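Local coordinates for pancreatic lipase related protein 2 (Equus caballus, PDB 1W52), which probably hydrolyses galactolipids and triacylglycerols, releasing fatty acids, as a secreted lipase of the alpha/beta-hydrolase superfamily, at residues 236-242 against 260-264. Residues are numbered along the deposited sequence.
Sequences MPGCKRS and YLACN. With DDQ (decylamine-N,N-dimethyl-N-oxide), chain B.
A disulfide-tied surface contact, burying 475 Å² in all, lays the loop that follows strand 226-230 along the beginning of helix 257-277. Met236 to Cys239 forms a type II beta turn closed by a weak hydrogen bond; Gly238, at phi 103°, psi -17°, takes a position where a CB would jam against the preceding carbonyl. The turn leaves Cys239 (m) facing Cys263 (t), SG to SG 2.1 Å, chi3 -78°. The loop heads roughly back against the helix direction: CA atoms pair Met236 with Asn264 (5.7 Å), Cys239 with Cys263, Lys240 with Tyr260 (6.6 Å) and Ser242 with Leu261 (5.2 Å). In this alpha/beta-hydrolase lipase domain, Asn264 directly precedes His265, the predicted charge-relay histidine. Its buried amide (m) accepts a nearly straight hydrogen bond, Met236 N to OD1 3.0 Å. One turn earlier, the flat Tyr260 ring (t) packs CE1 on Lys240 CB (3.5 Å) and offers an apolar face to the detergent chain, CG to DDQ C6 3.8 Å. Branched Leu261 touches both, CD2 to Ser242 CB and CD1 to DDQ C1, each 3.8 Å.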
ATOM      1  N   MET A 236      -1.649  -6.686  -8.968  1.00 27.62           N
ATOM      2  CA  MET A 236      -0.368  -6.370  -8.409  1.00 26.72           C
ATOM      3  C   MET A 236       0.591  -7.318  -9.105  1.00 27.06           C
ATOM      4  O   MET A 236       0.254  -8.461  -9.293  1.00 26.07           O
ATOM      5  CB  MET A 236      -0.319  -6.649  -6.884  1.00 26.33           C
ATOM      6  CG  MET A 236      -1.193  -5.810  -6.014  1.00 24.51           C
ATOM      7  SD  MET A 236      -1.032  -4.077  -6.350  1.00 27.97           S
ATOM      8  CE  MET A 236      -2.457  -3.735  -7.391  1.00 24.47           C
ATOM      9  N   PRO A 237       1.779  -6.831  -9.455  1.00 27.77           N
ATOM     10  CA  PRO A 237       2.879  -7.648  -9.924  1.00 28.36           C
ATOM     11  C   PRO A 237       3.312  -8.623  -8.894  1.00 30.10           C
ATOM     12  O   PRO A 237       3.374  -8.247  -7.698  1.00 31.35           O
ATOM     13  CB  PRO A 237       3.983  -6.621 -10.122  1.00 27.68           C
ATOM     14  CG  PRO A 237       3.235  -5.450 -10.495  1.00 27.81           C
ATOM     15  CD  PRO A 237       2.165  -5.418  -9.466  1.00 28.00           C
ATOM     16  N   GLY A 238       3.643  -9.829  -9.365  1.00 31.52           N
ATOM     17  CA  GLY A 238       4.088 -10.922  -8.532  1.00 32.87           C
ATOM     18  C   GLY A 238       2.950 -11.905  -8.344  1.00 34.41           C
ATOM     19  O   GLY A 238       3.150 -13.032  -7.903  1.00 34.31           O
ATOM     20  N   CYS A 239       1.744 -11.455  -8.635  1.00 36.61           N
ATOM     21  CA  CYS A 239       0.554 -12.245  -8.432  1.00 38.60           C
ATOM     22  C   CYS A 239       0.060 -12.674  -9.786  1.00 42.17           C
ATOM     23  O   CYS A 239       0.240 -11.947 -10.761  1.00 41.33           O
ATOM     24  CB  CYS A 239      -0.544 -11.397  -7.782  1.00 38.24           C
ATOM     25  SG  CYS A 239      -0.141 -10.773  -6.168  1.00 33.01           S
ATOM     26  N   LYS A 240      -0.542 -13.866  -9.831  1.00 46.63           N
ATOM     27  CA  LYS A 240      -1.460 -14.267 -10.901  1.00 49.96           C
ATOM     28  C   LYS A 240      -2.882 -13.960 -10.399  1.00 50.29           C
ATOM     29  O   LYS A 240      -3.180 -14.206  -9.242  1.00 50.79           O
ATOM     30  CB  LYS A 240      -1.293 -15.741 -11.139  1.00 51.62           C
ATOM     31  CG  LYS A 240       0.176 -16.220 -11.235  1.00 58.17           C
ATOM     32  CD  LYS A 240       0.316 -17.602 -11.999  1.00 67.06           C
ATOM     33  CE  LYS A 240      -0.597 -17.761 -13.307  1.00 70.69           C
ATOM     34  NZ  LYS A 240      -1.405 -19.039 -13.394  1.00 72.22           N
ATOM     35  N   ARG A 241      -3.760 -13.430 -11.224  1.00 50.46           N
ATOM     36  CA  ARG A 241      -5.034 -12.920 -10.690  1.00 51.69           C
ATOM     37  C   ARG A 241      -6.085 -13.928  -9.995  1.00 50.76           C
ATOM     38  O   ARG A 241      -5.703 -14.900  -9.381  1.00 50.47           O
ATOM     39  CB  ARG A 241      -5.693 -12.096 -11.795  1.00 53.37           C
ATOM     40  CG  ARG A 241      -4.721 -11.248 -12.510  1.00 56.35           C
ATOM     41  CD  ARG A 241      -4.997 -11.219 -13.875  1.00 60.58           C
ATOM     42  NE  ARG A 241      -3.941 -10.529 -14.536  1.00 64.66           N
ATOM     43  CZ  ARG A 241      -3.991 -10.225 -15.815  1.00 70.04           C
ATOM     44  NH1 ARG A 241      -5.058 -10.581 -16.543  1.00 70.75           N
ATOM     45  NH2 ARG A 241      -2.980  -9.565 -16.382  1.00 72.35           N
ATOM     46  N   SER A 242      -7.397 -13.650 -10.061  1.00 50.37           N
ATOM     47  CA  SER A 242      -8.467 -14.506  -9.495  1.00 49.32           C
ATOM     48  C   SER A 242      -9.458 -14.927 -10.584  1.00 49.84           C
ATOM     49  O   SER A 242     -10.477 -14.258 -10.801  1.00 49.45           O
ATOM     50  CB  SER A 242      -9.237 -13.760  -8.381  1.00 49.40           C
ATOM     51  OG  SER A 242     -10.560 -13.395  -8.775  1.00 45.45           O
ATOM     52  N   TYR A 260      -3.418 -18.174  -4.551  1.00 23.05           N
ATOM     53  CA  TYR A 260      -3.926 -17.706  -5.827  1.00 20.24           C
ATOM     54  C   TYR A 260      -4.933 -16.607  -5.666  1.00 18.57           C
ATOM     55  O   TYR A 260      -4.725 -15.533  -6.156  1.00 16.85           O
ATOM     56  CB  TYR A 260      -4.546 -18.846  -6.639  1.00 19.11           C
ATOM     57  CG  TYR A 260      -4.895 -18.354  -8.034  1.00 16.92           C
ATOM     58  CD1 TYR A 260      -3.894 -18.017  -8.934  1.00 16.26           C
ATOM     59  CD2 TYR A 260      -6.216 -18.167  -8.430  1.00 15.38           C
ATOM     60  CE1 TYR A 260      -4.192 -17.530 -10.221  1.00 17.01           C
ATOM     61  CE2 TYR A 260      -6.542 -17.690  -9.721  1.00 14.95           C
ATOM     62  CZ  TYR A 260      -5.520 -17.385 -10.615  1.00 17.20           C
ATOM     63  OH  TYR A 260      -5.744 -16.878 -11.884  1.00 13.18           O
ATOM     64  N   LEU A 261      -6.004 -16.913  -4.946  1.00 18.05           N
ATOM     65  CA  LEU A 261      -7.136 -15.996  -4.731  1.00 18.39           C
ATOM     66  C   LEU A 261      -6.911 -14.879  -3.692  1.00 18.79           C
ATOM     67  O   LEU A 261      -7.690 -13.968  -3.704  1.00 19.33           O
ATOM     68  CB  LEU A 261      -8.414 -16.765  -4.308  1.00 18.16           C
ATOM     69  CG  LEU A 261      -8.977 -17.757  -5.294  1.00 20.17           C
ATOM     70  CD1 LEU A 261     -10.181 -18.402  -4.694  1.00 21.97           C
ATOM     71  CD2 LEU A 261      -9.345 -17.089  -6.601  1.00 20.06           C
ATOM     72  N   ALA A 262      -5.886 -14.898  -2.831  1.00 19.58           N
ATOM     73  CA  ALA A 262      -5.646 -13.768  -1.880  1.00 20.59           C
ATOM     74  C   ALA A 262      -4.360 -12.919  -2.105  1.00 22.33           C
ATOM     75  O   ALA A 262      -4.073 -11.972  -1.363  1.00 21.48           O
ATOM     76  CB  ALA A 262      -5.590 -14.298  -0.449  1.00 20.54           C
ATOM     77  N   CYS A 263      -3.546 -13.272  -3.085  1.00 23.90           N
ATOM     78  CA  CYS A 263      -2.241 -12.653  -3.216  1.00 25.01           C
ATOM     79  C   CYS A 263      -2.282 -11.084  -3.363  1.00 24.90           C
ATOM     80  O   CYS A 263      -1.558 -10.369  -2.630  1.00 26.56           O
ATOM     81  CB  CYS A 263      -1.532 -13.316  -4.365  1.00 24.90           C
ATOM     82  SG  CYS A 263      -0.096 -12.467  -4.987  1.00 29.98           S
ATOM     83  N   ASN A 264      -3.113 -10.566  -4.275  1.00 23.22           N
ATOM     84  CA  ASN A 264      -3.290  -9.147  -4.417  1.00 21.44           C
ATOM     85  C   ASN A 264      -3.808  -8.501  -3.149  1.00 21.44           C
ATOM     86  O   ASN A 264      -3.320  -7.451  -2.730  1.00 22.44           O
ATOM     87  CB  ASN A 264      -4.327  -8.847  -5.467  1.00 21.55           C
ATOM     88  CG  ASN A 264      -3.964  -9.363  -6.841  1.00 19.78           C
ATOM     89  OD1 ASN A 264      -3.075  -8.879  -7.499  1.00 13.81           O
ATOM     90  ND2 ASN A 264      -4.701 -10.347  -7.279  1.00 21.76           N
TER
HETATM   91  N1  DDQ B 501     -11.561 -22.387  -6.175  1.00 35.96           N
HETATM   92  O1  DDQ B 501     -11.423 -23.407  -6.942  1.00 41.55           O
HETATM   93  CM1 DDQ B 501     -12.408 -21.296  -6.798  1.00 35.42           C
HETATM   94  CM2 DDQ B 501     -12.132 -22.833  -4.816  1.00 33.72           C
HETATM   95  C1  DDQ B 501     -10.141 -21.904  -6.178  1.00 30.74           C
HETATM   96  C2  DDQ B 501      -9.652 -21.610  -7.609  1.00 27.29           C
HETATM   97  C3  DDQ B 501      -8.531 -22.546  -8.011  1.00 25.09           C
HETATM   98  C4  DDQ B 501      -7.373 -21.809  -8.685  1.00 21.79           C
HETATM   99  C5  DDQ B 501      -6.062 -22.440  -8.286  1.00 20.14           C
HETATM  100  C6  DDQ B 501      -4.990 -21.978  -9.236  1.00 20.97           C
HETATM  101  C7  DDQ B 501      -3.621 -22.281  -8.637  1.00 24.12           C
HETATM  102  C8  DDQ B 501      -2.483 -21.755  -9.521  1.00 28.02           C
HETATM  103  C9  DDQ B 501      -1.884 -22.850 -10.421  1.00 32.59           C
HETATM  104  C10 DDQ B 501      -2.653 -23.158 -11.731  1.00 33.42           C